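Local coordinates for protein uncharacterized N-acetyltransferase D2E76_00625 (Mycobacteroides abscessus, PDB 6YCA) that probably transfers acetyl groups from acetyl coenzyme A to amines as a GCN5-related N-acetyltransferase of the Eis type, although it cannot modify aminoglycosides, at residues D25-F39 and L61-L75. Residues are numbered along the deposited sequence; the frame is centred on the assembly and turned at random.
With SO4 (sulfate ion), chain H.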
loop_
_atom_site.group_PDB
_atom_site.type_symbol
_atom_site.label_atom_id
_atom_site.label_comp_id
_atom_site.label_asym_id
_atom_site.label_seq_id
_atom_site.Cartn_x
_atom_site.Cartn_y
_atom_site.Cartn_z
ATOM N N ASP A 25 31.810 -34.089 -19.289
ATOM C CA ASP A 25 31.107 -35.171 -19.965
ATOM C C ASP A 25 29.602 -34.976 -19.829
ATOM O O ASP A 25 29.109 -34.657 -18.741
ATOM C CB ASP A 25 31.524 -36.521 -19.374
ATOM C CG ASP A 25 30.926 -37.696 -20.121
ATOM O OD1 ASP A 25 30.527 -37.521 -21.294
ATOM O OD2 ASP A 25 30.854 -38.795 -19.532
ATOM N N ILE A 26 28.880 -35.144 -20.937
ATOM C CA ILE A 26 27.424 -35.029 -20.971
ATOM C C ILE A 26 26.871 -36.403 -21.329
ATOM O O ILE A 26 26.986 -36.842 -22.480
ATOM C CB ILE A 26 26.957 -33.984 -21.991
ATOM C CG1 ILE A 26 27.594 -32.623 -21.699
ATOM C CG2 ILE A 26 25.437 -33.894 -21.994
ATOM C CD1 ILE A 26 26.989 -31.904 -20.526
ATOM N N ARG A 27 26.260 -37.078 -20.358
ATOM C CA ARG A 27 25.684 -38.396 -20.592
ATOM C C ARG A 27 24.361 -38.528 -19.848
ATOM O O ARG A 27 24.065 -37.765 -18.926
ATOM C CB ARG A 27 26.644 -39.517 -20.174
ATOM C CG ARG A 27 27.130 -39.404 -18.738
ATOM C CD ARG A 27 27.883 -40.652 -18.313
ATOM N NE ARG A 27 28.501 -40.503 -16.997
ATOM C CZ ARG A 27 27.866 -40.707 -15.847
ATOM N NH1 ARG A 27 26.585 -41.055 -15.845
ATOM N NH2 ARG A 27 28.509 -40.554 -14.697
ATOM N N PHE A 28 23.572 -39.522 -20.252
ATOM C CA PHE A 28 22.310 -39.796 -19.576
ATOM C C PHE A 28 22.564 -40.479 -18.242
ATOM O O PHE A 28 23.445 -41.336 -18.120
ATOM C CB PHE A 28 21.441 -40.707 -20.441
ATOM C CG PHE A 28 20.651 -39.979 -21.482
ATOM C CD1 PHE A 28 19.531 -39.242 -21.127
ATOM C CD2 PHE A 28 21.022 -40.030 -22.816
ATOM C CE1 PHE A 28 18.799 -38.564 -22.083
ATOM C CE2 PHE A 28 20.295 -39.355 -23.777
ATOM C CZ PHE A 28 19.181 -38.619 -23.412
ATOM N N LEU A 29 21.783 -40.101 -17.237
ATOM C CA LEU A 29 21.895 -40.756 -15.944
ATOM C C LEU A 29 21.325 -42.164 -16.027
ATOM O O LEU A 29 20.359 -42.415 -16.754
ATOM C CB LEU A 29 21.125 -39.954 -14.903
ATOM C CG LEU A 29 21.453 -38.465 -14.931
ATOM C CD1 LEU A 29 20.650 -37.739 -13.883
ATOM C CD2 LEU A 29 22.942 -38.253 -14.719
ATOM N N GLN A 30 21.937 -43.094 -15.293
ATOM C CA GLN A 30 21.511 -44.491 -15.362
ATOM C C GLN A 30 21.575 -45.180 -13.998
ATOM O O GLN A 30 21.978 -46.342 -13.889
ATOM C CB GLN A 30 22.215 -45.257 -16.484
ATOM C CG GLN A 30 23.717 -45.363 -16.359
ATOM C CD GLN A 30 24.349 -45.863 -17.641
ATOM O OE1 GLN A 30 23.650 -46.173 -18.607
ATOM N NE2 GLN A 30 25.675 -45.935 -17.665
ATOM N N SER A 31 21.175 -44.476 -12.939
ATOM C CA SER A 31 21.137 -45.064 -11.605
ATOM C C SER A 31 20.241 -44.212 -10.720
ATOM O O SER A 31 20.036 -43.022 -10.977
ATOM C CB SER A 31 22.531 -45.190 -10.983
ATOM O OG SER A 31 23.183 -43.938 -10.911
ATOM N N ARG A 32 19.701 -44.840 -9.672
ATOM C CA ARG A 32 18.889 -44.099 -8.711
ATOM C C ARG A 32 19.718 -43.078 -7.939
ATOM O O ARG A 32 19.207 -42.013 -7.576
ATOM C CB ARG A 32 18.166 -45.056 -7.753
ATOM C CG ARG A 32 19.033 -45.646 -6.633
ATOM C CD ARG A 32 20.087 -46.614 -7.167
ATOM N NE ARG A 32 19.510 -47.902 -7.543
ATOM C CZ ARG A 32 19.954 -48.661 -8.538
ATOM N NH1 ARG A 32 20.978 -48.258 -9.279
ATOM N NH2 ARG A 32 19.368 -49.821 -8.797
ATOM N N ALA A 33 20.994 -43.379 -7.682
ATOM C CA ALA A 33 21.858 -42.415 -7.009
ATOM C C ALA A 33 22.065 -41.169 -7.859
ATOM O O ALA A 33 22.051 -40.048 -7.341
ATOM C CB ALA A 33 23.198 -43.063 -6.661
ATOM N N GLU A 34 22.253 -41.347 -9.169
ATOM C CA GLU A 34 22.438 -40.201 -10.052
ATOM C C GLU A 34 21.161 -39.383 -10.199
ATOM O O GLU A 34 21.209 -38.148 -10.192
ATOM C CB GLU A 34 22.956 -40.665 -11.411
ATOM C CG GLU A 34 24.437 -40.986 -11.429
ATOM C CD GLU A 34 24.900 -41.529 -12.769
ATOM O OE1 GLU A 34 24.072 -41.608 -13.702
ATOM O OE2 GLU A 34 26.100 -41.861 -12.894
ATOM N N HIS A 35 20.007 -40.047 -10.310
ATOM C CA HIS A 35 18.752 -39.308 -10.435
ATOM C C HIS A 35 18.491 -38.446 -9.208
ATOM O O HIS A 35 18.012 -37.314 -9.332
ATOM C CB HIS A 35 17.582 -40.261 -10.691
ATOM C CG HIS A 35 17.528 -40.803 -12.086
ATOM N ND1 HIS A 35 18.354 -41.816 -12.527
ATOM C CD2 HIS A 35 16.731 -40.486 -13.134
ATOM C CE1 HIS A 35 18.075 -42.091 -13.788
ATOM N NE2 HIS A 35 17.093 -41.300 -14.180
ATOM N N GLU A 36 18.798 -38.963 -8.013
ATOM C CA GLU A 36 18.572 -38.183 -6.799
ATOM C C GLU A 36 19.497 -36.974 -6.740
ATOM O O GLU A 36 19.095 -35.897 -6.283
ATOM C CB GLU A 36 18.729 -39.052 -5.550
ATOM C CG GLU A 36 17.623 -40.078 -5.360
ATOM C CD GLU A 36 17.857 -40.967 -4.151
ATOM O OE1 GLU A 36 18.935 -40.853 -3.530
ATOM O OE2 GLU A 36 16.968 -41.783 -3.823
ATOM N N ARG A 37 20.736 -37.130 -7.214
ATOM C CA ARG A 37 21.665 -36.007 -7.214
ATOM C C ARG A 37 21.257 -34.944 -8.224
ATOM O O ARG A 37 21.356 -33.744 -7.942
ATOM C CB ARG A 37 23.075 -36.511 -7.512
ATOM C CG ARG A 37 24.136 -35.426 -7.477
ATOM C CD ARG A 37 24.397 -34.929 -6.071
ATOM N NE ARG A 37 25.022 -35.949 -5.236
ATOM C CZ ARG A 37 25.230 -35.812 -3.931
ATOM N NH1 ARG A 37 24.864 -34.692 -3.318
ATOM N NH2 ARG A 37 25.804 -36.789 -3.240
ATOM N N ALA A 38 20.777 -35.363 -9.395
ATOM C CA ALA A 38 20.308 -34.399 -10.383
ATOM C C ALA A 38 19.121 -33.591 -9.874
ATOM O O ALA A 38 18.984 -32.409 -10.215
ATOM C CB ALA A 38 19.950 -35.119 -11.678
ATOM N N PHE A 39 18.262 -34.198 -9.053
ATOM C CA PHE A 39 17.147 -33.456 -8.475
ATOM C C PHE A 39 17.639 -32.384 -7.510
ATOM O O PHE A 39 17.151 -31.247 -7.534
ATOM C CB PHE A 39 16.185 -34.415 -7.775
ATOM C CG PHE A 39 14.888 -34.620 -8.508
ATOM C CD1 PHE A 39 14.639 -33.971 -9.705
ATOM C CD2 PHE A 39 13.914 -35.460 -7.992
ATOM C CE1 PHE A 39 13.444 -34.162 -10.379
ATOM C CE2 PHE A 39 12.716 -35.657 -8.660
ATOM C CZ PHE A 39 12.481 -35.006 -9.855
ATOM N N LEU A 61 9.754 -39.130 -12.023
ATOM C CA LEU A 61 10.594 -39.073 -13.209
ATOM C C LEU A 61 10.270 -40.212 -14.165
ATOM O O LEU A 61 9.744 -41.257 -13.772
ATOM C CB LEU A 61 12.086 -39.117 -12.845
ATOM C CG LEU A 61 12.688 -37.848 -12.243
ATOM C CD1 LEU A 61 14.134 -38.072 -11.838
ATOM C CD2 LEU A 61 12.601 -36.738 -13.262
ATOM N N GLU A 62 10.612 -39.994 -15.433
ATOM C CA GLU A 62 10.569 -41.035 -16.448
ATOM C C GLU A 62 12.013 -41.421 -16.731
ATOM O O GLU A 62 12.799 -40.591 -17.209
ATOM C CB GLU A 62 9.918 -40.503 -17.724
ATOM C CG GLU A 62 9.919 -41.487 -18.883
ATOM C CD GLU A 62 9.119 -40.987 -20.073
ATOM O OE1 GLU A 62 9.067 -41.700 -21.097
ATOM O OE2 GLU A 62 8.537 -39.883 -19.985
ATOM N N LEU A 63 12.356 -42.674 -16.445
ATOM C CA LEU A 63 13.746 -43.100 -16.519
ATOM C C LEU A 63 14.225 -43.188 -17.961
ATOM O O LEU A 63 13.537 -43.730 -18.830
ATOM C CB LEU A 63 13.933 -44.450 -15.831
ATOM C CG LEU A 63 13.543 -44.533 -14.354
ATOM C CD1 LEU A 63 13.829 -45.931 -13.800
ATOM C CD2 LEU A 63 14.232 -43.451 -13.525
ATOM N N GLY A 64 15.393 -42.609 -18.219
ATOM C CA GLY A 64 16.021 -42.712 -19.519
ATOM C C GLY A 64 15.946 -41.465 -20.359
ATOM O O GLY A 64 16.179 -41.530 -21.571
ATOM N N ARG A 65 15.657 -40.327 -19.746
ATOM C CA ARG A 65 15.492 -39.075 -20.460
ATOM C C ARG A 65 16.228 -37.953 -19.751
ATOM O O ARG A 65 16.104 -36.792 -20.152
ATOM C CB ARG A 65 14.002 -38.726 -20.546
ATOM C CG ARG A 65 13.216 -39.495 -21.595
ATOM C CD ARG A 65 11.813 -38.923 -21.722
ATOM N NE ARG A 65 11.264 -39.076 -23.064
ATOM C CZ ARG A 65 11.260 -38.115 -23.982
ATOM N NH1 ARG A 65 11.782 -36.927 -23.703
ATOM N NH2 ARG A 65 10.736 -38.342 -25.177
ATOM N N TYR A 66 16.991 -38.272 -18.713
ATOM C CA TYR A 66 17.634 -37.273 -17.881
ATOM C C TYR A 66 19.107 -37.226 -18.252
ATOM O O TYR A 66 19.835 -38.208 -18.068
ATOM C CB TYR A 66 17.447 -37.630 -16.405
ATOM C CG TYR A 66 17.467 -36.442 -15.471
ATOM C CD1 TYR A 66 18.406 -35.431 -15.614
ATOM C CD2 TYR A 66 16.509 -36.307 -14.474
ATOM C CE1 TYR A 66 18.416 -34.343 -14.766
ATOM C CE2 TYR A 66 16.505 -35.216 -13.625
ATOM C CZ TYR A 66 17.460 -34.240 -13.777
ATOM O OH TYR A 66 17.470 -33.150 -12.935
ATOM N N LEU A 67 19.536 -36.085 -18.772
ATOM C CA LEU A 67 20.925 -35.869 -19.124
ATOM C C LEU A 67 21.630 -35.213 -17.950
ATOM O O LEU A 67 21.040 -34.403 -17.228
ATOM C CB LEU A 67 21.029 -34.959 -20.345
ATOM C CG LEU A 67 20.851 -35.600 -21.714
ATOM C CD1 LEU A 67 20.573 -34.534 -22.751
ATOM C CD2 LEU A 67 22.105 -36.373 -22.066
ATOM N N GLY A 68 22.890 -35.570 -17.761
ATOM C CA GLY A 68 23.677 -35.022 -16.681
ATOM C C GLY A 68 24.963 -34.430 -17.214
ATOM O O GLY A 68 25.517 -34.885 -18.213
ATOM N N ALA A 69 25.425 -33.394 -16.531
ATOM C CA ALA A 69 26.675 -32.725 -16.858
ATOM C C ALA A 69 27.650 -33.018 -15.731
ATOM O O ALA A 69 27.404 -32.638 -14.580
ATOM C CB ALA A 69 26.461 -31.219 -16.996
ATOM N N PHE A 70 28.741 -33.702 -16.057
ATOM C CA PHE A 70 29.725 -34.136 -15.074
ATOM C C PHE A 70 31.026 -33.396 -15.339
ATOM O O PHE A 70 31.540 -33.429 -16.461
ATOM C CB PHE A 70 29.964 -35.644 -15.176
ATOM C CG PHE A 70 28.745 -36.484 -14.896
ATOM C CD1 PHE A 70 27.786 -36.698 -15.877
ATOM C CD2 PHE A 70 28.577 -37.090 -13.660
ATOM C CE1 PHE A 70 26.671 -37.477 -15.622
ATOM C CE2 PHE A 70 27.463 -37.870 -13.398
ATOM C CZ PHE A 70 26.509 -38.063 -14.379
ATOM N N VAL A 71 31.546 -32.719 -14.318
ATOM C CA VAL A 71 32.887 -32.144 -14.353
ATOM C C VAL A 71 33.713 -32.803 -13.255
ATOM O O VAL A 71 33.331 -32.779 -12.078
ATOM C CB VAL A 71 32.893 -30.607 -14.261
ATOM C CG1 VAL A 71 32.028 -30.011 -15.364
ATOM C CG2 VAL A 71 32.446 -30.108 -12.893
ATOM N N GLN A 72 34.828 -33.414 -13.648
ATOM C CA GLN A 72 35.665 -34.200 -12.747
ATOM C C GLN A 72 34.818 -35.234 -12.003
ATOM O O GLN A 72 34.760 -35.269 -10.773
ATOM C CB GLN A 72 36.415 -33.282 -11.774
ATOM C CG GLN A 72 37.394 -32.315 -12.438
ATOM C CD GLN A 72 38.070 -31.373 -11.445
ATOM O OE1 GLN A 72 38.341 -31.741 -10.301
ATOM N NE2 GLN A 72 38.342 -30.149 -11.885
ATOM N N GLY A 73 34.201 -36.114 -12.789
ATOM C CA GLY A 73 33.351 -37.174 -12.246
ATOM C C GLY A 73 32.353 -36.722 -11.201
ATOM O O GLY A 73 32.135 -37.421 -10.204
ATOM N N GLU A 74 31.724 -35.569 -11.413
ATOM C CA GLU A 74 30.818 -34.991 -10.428
ATOM C C GLU A 74 29.646 -34.351 -11.153
ATOM O O GLU A 74 29.847 -33.502 -12.027
ATOM C CB GLU A 74 31.538 -33.929 -9.587
ATOM C CG GLU A 74 30.634 -33.172 -8.624
ATOM C CD GLU A 74 31.282 -31.909 -8.086
ATOM O OE1 GLU A 74 32.373 -31.546 -8.577
ATOM O OE2 GLU A 74 30.701 -31.275 -7.177
ATOM N N LEU A 75 28.429 -34.746 -10.785
ATOM C CA LEU A 75 27.244 -34.223 -11.450
ATOM C C LEU A 75 26.994 -32.793 -10.990
ATOM O O LEU A 75 26.764 -32.544 -9.801
ATOM C CB LEU A 75 26.042 -35.103 -11.120
ATOM C CG LEU A 75 24.715 -34.685 -11.749
ATOM C CD1 LEU A 75 24.836 -34.721 -13.256
ATOM C CD2 LEU A 75 23.604 -35.602 -11.289
HETATM S S SO4 H . 25.144 -41.551 -23.250
HETATM O O1 SO4 H . 24.335 -42.171 -24.296
HETATM O O2 SO4 H . 24.303 -41.305 -22.084
HETATM O O3 SO4 H . 26.238 -42.442 -22.874
HETATM O O4 SO4 H . 25.695 -40.287 -23.736
#
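The edge of the N-terminal GNAT domain, where strand 25-28 pairs antiparallel with strand 67-70 and the first turns of helix 32-46 lie over one face, illustrates how an outer strand and the helix after it close a sheet together. Asp-25 and Phe-70 exchange two backbone bonds, N to O, each 2.9 Å. Arg-27 and Gly-68 form the next hydrogen-bonded pair, and Leu-29 N extends the ladder to Tyr-66 O at 2.8 Å.

On the helix side, the guanidinium of Arg-27 lies almost flat on the Phe-70 ring, planes 23° apart, in a cation-pi stack with Arg-27 CZ 3.6 Å from the Phe-70 centroid. Its chain runs extended from CG to NE across that ring. NH1 and NH2 then both grip Glu-34 OE2 from the same face of the carboxylate, making an end-on salt bridge, Arg-27 NH1 to Glu-34 OE2 3.1 Å. Glu-34 OE1 accepts from Gln-30 N, a second bond that helps hold the carboxylate's rotation. Leu-75 CD1 sits over the opposite face of Phe-70.

Strand 25-28, helices 32-46 and 57-60, and strand 67-70 follow the beta1-alpha1-alpha2-beta2 opening of the GNAT fold, with acetyl coenzyme A bound in the same domain. The Tyr-66 ring, in the loop before strand 67-70, receives Leu-29 CD1 over one face, while Ala-38 CB of the helix comes to its CZ obliquely. His-35, whose ND1 donates to Ser-31 O at 2.6 Å in the ring plane, is sandwiched between Leu-29 CB and Leu-63 CD2.

Toward helix 113-127, Leu-67 CD2 sits squarely over the centre of the Phe-28 ring, 3.7 Å from its centroid. Phe-28 N donates to O2 of a sulfate ion, probably from the crystallisation liquor, that is also hydrogen-bonded to Arg-120.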